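Local coordinates for protein methylmalonyl-CoA carboxyltransferase 12S subunit (Propionibacterium freudenreichii, PDB 1ON3) that transfers the carboxyl group of methylmalonyl-CoA to the biotin of the 1.3S subunit of transcarboxylase, releasing propanoyl-CoA, and forms the hexameric core of that multienzyme complex, at residues R66-T71 and P81-V86; G140-R143 and D149-S152. One frame throughout, in Å; residues are numbered along the deposited sequence.

Interaction 1. Residues R66-T71 and P81-V86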
loop_
_atom_site.group_PDB
_atom_site.type_symbol
_atom_site.label_atom_id
_atom_site.label_comp_id
_atom_site.label_asym_id
_atom_site.label_seq_id
_atom_site.Cartn_x
_atom_site.Cartn_y
_atom_site.Cartn_z
ATOM N N ARG E 66 19.714 34.526 -12.170
ATOM C CA ARG E 66 18.663 34.130 -13.113
ATOM C C ARG E 66 18.118 35.369 -13.823
ATOM O O ARG E 66 17.951 36.417 -13.199
ATOM C CB ARG E 66 17.526 33.429 -12.362
ATOM C CG ARG E 66 16.442 32.839 -13.246
ATOM C CD ARG E 66 16.887 31.551 -13.907
ATOM N NE ARG E 66 15.772 30.877 -14.567
ATOM C CZ ARG E 66 15.043 29.908 -14.020
ATOM N NH1 ARG E 66 15.302 29.470 -12.791
ATOM N NH2 ARG E 66 14.039 29.385 -14.701
ATOM N N LYS E 67 17.808 35.245 -15.115
ATOM C CA LYS E 67 17.316 36.389 -15.879
ATOM C C LYS E 67 16.106 36.080 -16.728
ATOM O O LYS E 67 15.967 34.971 -17.241
ATOM C CB LYS E 67 18.415 36.916 -16.800
ATOM C CG LYS E 67 19.586 37.544 -16.087
ATOM C CD LYS E 67 20.576 38.074 -17.116
ATOM C CE LYS E 67 21.812 38.669 -16.461
ATOM N NZ LYS E 67 22.784 39.109 -17.505
ATOM N N HIS E 68 15.247 37.080 -16.897
ATOM C CA HIS E 68 14.050 36.942 -17.707
ATOM C C HIS E 68 14.449 36.688 -19.160
ATOM O O HIS E 68 15.524 37.098 -19.602
ATOM C CB HIS E 68 13.198 38.214 -17.635
ATOM C CG HIS E 68 13.804 39.399 -18.333
ATOM N ND1 HIS E 68 14.846 40.129 -17.799
ATOM C CD2 HIS E 68 13.508 39.981 -19.518
ATOM C CE1 HIS E 68 15.161 41.112 -18.622
ATOM N NE2 HIS E 68 14.364 41.045 -19.674
ATOM N N ARG E 69 13.573 36.019 -19.895
ATOM C CA ARG E 69 13.820 35.702 -21.290
ATOM C C ARG E 69 12.827 36.410 -22.217
ATOM O O ARG E 69 12.891 36.256 -23.440
ATOM C CB ARG E 69 13.724 34.190 -21.500
ATOM C CG ARG E 69 14.727 33.394 -20.699
ATOM C CD ARG E 69 14.641 31.919 -21.036
ATOM N NE ARG E 69 14.928 31.667 -22.447
ATOM C CZ ARG E 69 14.749 30.492 -23.044
ATOM N NH1 ARG E 69 14.283 29.465 -22.348
ATOM N NH2 ARG E 69 15.020 30.345 -24.336
ATOM N N THR E 70 11.912 37.177 -21.633
ATOM C CA THR E 70 10.907 37.898 -22.413
ATOM C C THR E 70 11.598 39.031 -23.185
ATOM O O THR E 70 12.631 39.536 -22.759
ATOM C CB THR E 70 9.822 38.477 -21.478
ATOM O OG1 THR E 70 10.457 39.077 -20.341
ATOM C CG2 THR E 70 8.869 37.371 -21.004
ATOM N N THR E 71 11.028 39.441 -24.312
ATOM C CA THR E 71 11.658 40.489 -25.100
ATOM C C THR E 71 10.737 41.631 -25.514
ATOM O O THR E 71 11.198 42.748 -25.755
ATOM C CB THR E 71 12.306 39.889 -26.368
ATOM O OG1 THR E 71 11.321 39.150 -27.099
ATOM C CG2 THR E 71 13.452 38.945 -25.989
ATOM N N PRO E 81 17.299 42.638 -12.088
ATOM C CA PRO E 81 18.014 41.792 -11.119
ATOM C C PRO E 81 17.154 40.705 -10.445
ATOM O O PRO E 81 16.131 41.014 -9.828
ATOM C CB PRO E 81 18.548 42.805 -10.107
ATOM C CG PRO E 81 18.773 44.042 -10.949
ATOM C CD PRO E 81 17.538 44.072 -11.822
ATOM N N ALA E 82 17.588 39.448 -10.565
ATOM C CA ALA E 82 16.901 38.292 -9.975
ATOM C C ALA E 82 15.452 38.163 -10.437
ATOM O O ALA E 82 14.674 37.366 -9.890
ATOM C CB ALA E 82 16.947 38.393 -8.442
ATOM N N ASP E 83 15.133 38.906 -11.491
ATOM C CA ASP E 83 13.784 39.019 -12.046
ATOM C C ASP E 83 12.790 39.492 -10.982
ATOM O O ASP E 83 11.590 39.205 -11.050
ATOM C CB ASP E 83 13.246 37.742 -12.696
ATOM C CG ASP E 83 12.238 38.075 -13.781
ATOM O OD1 ASP E 83 11.299 37.307 -14.072
ATOM O OD2 ASP E 83 12.408 39.168 -14.350
ATOM N N GLY E 84 13.301 40.228 -10.003
ATOM C CA GLY E 84 12.447 40.776 -8.972
ATOM C C GLY E 84 12.085 39.907 -7.779
ATOM O O GLY E 84 11.219 40.300 -7.011
ATOM N N VAL E 85 12.697 38.733 -7.624
ATOM C CA VAL E 85 12.402 37.910 -6.448
ATOM C C VAL E 85 13.669 37.218 -5.941
ATOM O O VAL E 85 14.494 36.741 -6.727
ATOM C CB VAL E 85 11.306 36.847 -6.737
ATOM C CG1 VAL E 85 11.887 35.685 -7.555
ATOM C CG2 VAL E 85 10.713 36.329 -5.405
ATOM N N VAL E 86 13.841 37.205 -4.624
ATOM C CA VAL E 86 15.008 36.574 -4.004
ATOM C C VAL E 86 14.498 35.278 -3.402
ATOM O O VAL E 86 13.613 35.299 -2.550
ATOM C CB VAL E 86 15.612 37.472 -2.903
ATOM C CG1 VAL E 86 16.898 36.839 -2.359
ATOM C CG2 VAL E 86 15.911 38.858 -3.473
HETATM O O HOH W 1 19.600 38.344 -12.159
HETATM O O HOH W 2 15.303 39.236 -15.020
#

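Interaction 2. Residues G140-R143 and D149-S152. With MCA (methylmalonyl-coenzyme A), chain T.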
loop_
_atom_site.group_PDB
_atom_site.type_symbol
_atom_site.label_atom_id
_atom_site.label_comp_id
_atom_site.label_asym_id
_atom_site.label_seq_id
_atom_site.Cartn_x
_atom_site.Cartn_y
_atom_site.Cartn_z
ATOM N N GLY E 140 3.186 44.703 -7.875
ATOM C CA GLY E 140 2.124 45.336 -8.642
ATOM C C GLY E 140 1.341 44.317 -9.462
ATOM O O GLY E 140 0.525 44.688 -10.309
ATOM N N GLY E 141 1.588 43.030 -9.216
ATOM C CA GLY E 141 0.883 41.981 -9.945
ATOM C C GLY E 141 1.651 41.385 -11.125
ATOM O O GLY E 141 2.863 41.533 -11.226
ATOM N N ALA E 142 0.949 40.705 -12.027
ATOM C CA ALA E 142 1.608 40.100 -13.185
ATOM C C ALA E 142 2.294 41.193 -14.007
ATOM O O ALA E 142 1.715 42.251 -14.245
ATOM C CB ALA E 142 0.588 39.351 -14.043
ATOM N N ARG E 143 3.533 40.945 -14.425
ATOM C CA ARG E 143 4.271 41.936 -15.209
ATOM C C ARG E 143 3.548 42.135 -16.539
ATOM O O ARG E 143 3.572 41.269 -17.421
ATOM C CB ARG E 143 5.699 41.467 -15.453
ATOM C CG ARG E 143 6.613 42.548 -16.046
ATOM C CD ARG E 143 8.054 42.054 -16.111
ATOM N NE ARG E 143 8.635 41.823 -14.788
ATOM C CZ ARG E 143 9.719 41.079 -14.570
ATOM N NH1 ARG E 143 10.339 40.482 -15.584
ATOM N NH2 ARG E 143 10.208 40.956 -13.343
ATOM N N ASP E 149 2.534 35.535 -20.879
ATOM C CA ASP E 149 3.638 34.807 -20.273
ATOM C C ASP E 149 3.629 34.956 -18.748
ATOM O O ASP E 149 3.832 33.980 -18.021
ATOM C CB ASP E 149 4.984 35.288 -20.827
ATOM C CG ASP E 149 5.157 34.953 -22.293
ATOM O OD1 ASP E 149 4.581 33.935 -22.750
ATOM O OD2 ASP E 149 5.879 35.703 -22.981
ATOM N N SER E 150 3.410 36.167 -18.247
ATOM C CA SER E 150 3.379 36.338 -16.797
ATOM C C SER E 150 2.070 35.737 -16.276
ATOM O O SER E 150 1.999 35.291 -15.137
ATOM C CB SER E 150 3.504 37.817 -16.414
ATOM O OG SER E 150 2.572 38.615 -17.111
ATOM N N LEU E 151 1.048 35.707 -17.134
ATOM C CA LEU E 151 -0.252 35.127 -16.778
ATOM C C LEU E 151 -0.019 33.651 -16.433
ATOM O O LEU E 151 -0.441 33.171 -15.384
ATOM C CB LEU E 151 -1.205 35.212 -17.970
ATOM C CG LEU E 151 -2.731 35.285 -17.837
ATOM C CD1 LEU E 151 -3.343 34.558 -19.031
ATOM C CD2 LEU E 151 -3.215 34.700 -16.527
ATOM N N SER E 152 0.663 32.942 -17.330
ATOM C CA SER E 152 0.959 31.524 -17.132
ATOM C C SER E 152 1.794 31.294 -15.867
ATOM O O SER E 152 1.646 30.278 -15.202
ATOM C CB SER E 152 1.700 30.973 -18.358
ATOM O OG SER E 152 1.988 29.593 -18.216
HETATM C C8 MCA T . 3.704 48.275 -11.153
HETATM N N9 MCA T . 4.671 48.467 -12.145
HETATM C C4 MCA T . 4.394 47.491 -13.088
HETATM C C5 MCA T . 3.277 46.784 -12.584
HETATM N N7 MCA T . 2.861 47.296 -11.369
HETATM N N3 MCA T . 5.059 47.234 -14.287
HETATM C C2 MCA T . 4.505 46.178 -14.978
HETATM N N1 MCA T . 3.426 45.420 -14.588
HETATM C C6 MCA T . 2.780 45.694 -13.384
HETATM N N6 MCA T . 1.739 44.928 -13.043
HETATM C "C1'" MCA T . 5.692 49.359 -12.263
HETATM C "C2'" MCA T . 5.112 50.759 -12.493
HETATM O "O2'" MCA T . 4.853 50.985 -13.850
HETATM C "C3'" MCA T . 6.170 51.628 -11.860
HETATM O "O3'" MCA T . 7.168 51.929 -12.821
HETATM C "C4'" MCA T . 6.733 50.817 -10.678
HETATM O "O4'" MCA T . 6.414 49.417 -11.031
HETATM C "C5'" MCA T . 6.088 51.040 -9.252
HETATM O "O5'" MCA T . 5.200 51.846 -9.378
HETATM P P1 MCA T . 4.532 53.011 -9.028
HETATM O O11 MCA T . 3.450 53.310 -9.811
HETATM O O12 MCA T . 5.631 53.762 -9.145
HETATM O O6 MCA T . 3.852 52.982 -7.538
HETATM P P2 MCA T . 3.153 52.984 -6.404
HETATM O O21 MCA T . 2.785 54.274 -6.750
HETATM O O22 MCA T . 3.730 52.553 -5.194
HETATM O O7 MCA T . 1.885 52.068 -6.755
HETATM C CPB MCA T . 1.947 50.917 -7.092
HETATM C CPA MCA T . 0.799 50.008 -7.491
HETATM C CP7 MCA T . 0.717 50.517 -8.948
HETATM C CP9 MCA T . -0.428 50.124 -6.554
HETATM C CP8 MCA T . 1.313 48.549 -7.407
HETATM O OP3 MCA T . 1.764 50.365 -9.598
HETATM C CP6 MCA T . -0.232 49.992 -9.865
HETATM O OP2 MCA T . -1.470 50.020 -9.523
HETATM N NP2 MCA T . 0.222 49.404 -11.142
HETATM C CP5 MCA T . -0.612 48.354 -11.624
HETATM C CP4 MCA T . -1.494 47.296 -11.237
HETATM C CP3 MCA T . -2.052 46.277 -12.108
HETATM O OP1 MCA T . -2.641 46.942 -13.134
HETATM N NP1 MCA T . -2.134 44.811 -12.126
HETATM C CP2 MCA T . -2.821 44.337 -13.295
HETATM C CP1 MCA T . -2.688 42.873 -13.294
HETATM P P3 MCA T . 8.503 52.871 -13.024
HETATM O O31 MCA T . 7.604 54.070 -12.999
HETATM O O32 MCA T . 9.050 52.595 -14.394
HETATM O O33 MCA T . 9.534 52.955 -11.927
HETATM S S MCA T . -3.347 42.119 -14.453
HETATM C CS1 MCA T . -2.737 40.859 -13.605
HETATM O OS1 MCA T . -2.065 40.740 -12.542
HETATM C CS2 MCA T . -3.759 39.920 -13.399
HETATM C CS3 MCA T . -3.560 38.700 -13.875
HETATM C CS4 MCA T . -5.117 39.863 -12.637
HETATM O OS4 MCA T . -6.018 39.091 -12.970
HETATM O OS5 MCA T . -5.215 40.643 -11.700
#

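Interaction 1. Residues R66-T71 and P81-V86
His68 and Asp83 meet where an irregular loop passes the turn that leads into strand 85-92, and they show how two pieces of backbone can be joined through water. The direct touch is small: the CB of His68 lies 3.5 Å from OD2 of Asp83. A water joins the two residues. It accepts the backbone N-H of His68 at 2.9 Å and gives a proton to Asp83 OD2 at 3.0 Å, while His68 ND1 meets the same water in the plane of the imidazole. A chi1 of 70° sets CG between the backbone N and the carbonyl carbon, and chi2, -76°, then turns ND1 to the water that the backbone N also holds. NE2 at the far side of the ring is bonded to the carbonyl O of Met75, so both ring nitrogens have polar partners, which should hold the ring's rotation.

Asp83 is the buried, closely engaged side, its OD2 also taking a salt bridge from Arg143. The Arg66 end is looser. Its carbonyl O stays 3.9 Å from the CA of Ala82, and a second water bridges the gap, donating to Arg66 O at 2.7 Å and accepting from Ala82 N at 2.8 Å. The guanidinium of Arg66 leads away to Glu121.

Within 81-86, Gly84 N bonds to Pro81 O at 2.9 Å, closing a beta turn whose central residues, Ala82 and Asp83, both have left-handed backbone angles, close to type I'. The whole is a water-mediated loop-to-turn junction at the start of strand 85-92 in the mixed sheet of the N-terminal crotonase-like carboxyltransferase domain.

Interaction 2. Residues G140-R143 and D149-S152
Arg143 and Ser150 meet through the arginine's backbone rather than its charge: the serine hydroxyl OG lies 2.9 Å from the carbonyl O of Arg143, while the guanidinium leads away. The setting is the crotonase-like fold, in which the loop following strand 133-139 cradles the coenzyme before the chain enters helix 147-164. The OG of Ser150 also has the carbonyl O of Gly147 within range, so its single proton may serve either acceptor. A chi1 of 51° folds this hydroxyl back over the serine's own main chain. From there it faces Arg143 O and lies 3.7 Å from the CB of Ala142. Val438 of a neighbouring subunit packs on both Ala142 and Ser150, so the contact is completed across a subunit interface.

The extended first part of the Arg143 side chain, chi1 -170°, takes its charged end off to Asp83 and Glu146, with NE bonded to Ser110. The carbonyls of Gly140 and Ala142 and the N-H of Ala142 are turned to methylmalonyl-CoA. The adenine amino group N6 is gripped by two carbonyls, Gly140 O at 3.0 Å and Ala142 O at 2.9 Å. Gly140 O also takes a weak bond from the pantetheine NP1. At the thioester, Ala142 N donates to the carbonyl oxygen OS1 at 3.1 Å with an N-H...O angle of 154°, while the CB of Ala142 lies 3.3 Å from OS1.

Overall arrangement
The two interactions follow one another along the chain, with centres about 13 Å apart, and are joined by a salt bridge of 2.7 Å between Asp83 OD2 of interaction 1 and Arg143 NH1 of interaction 2. The carboxylate that takes a bridging water in interaction 1 thus holds the side chain of a coenzyme-loop residue, consistent with a second-shell role for the turn: the side chain of Asp83 is about 11 Å from methylmalonyl-CoA, which Gly140, Ala142 and Arg143 touch directly. Looser packing adds to the link, with Thr70 CG2 4.0 Å from Asp149 OD2. Bound methylmalonic acid lies about 9 Å from the side chain of Ala142, and Gly413 of a neighbouring subunit also bonds the coenzyme.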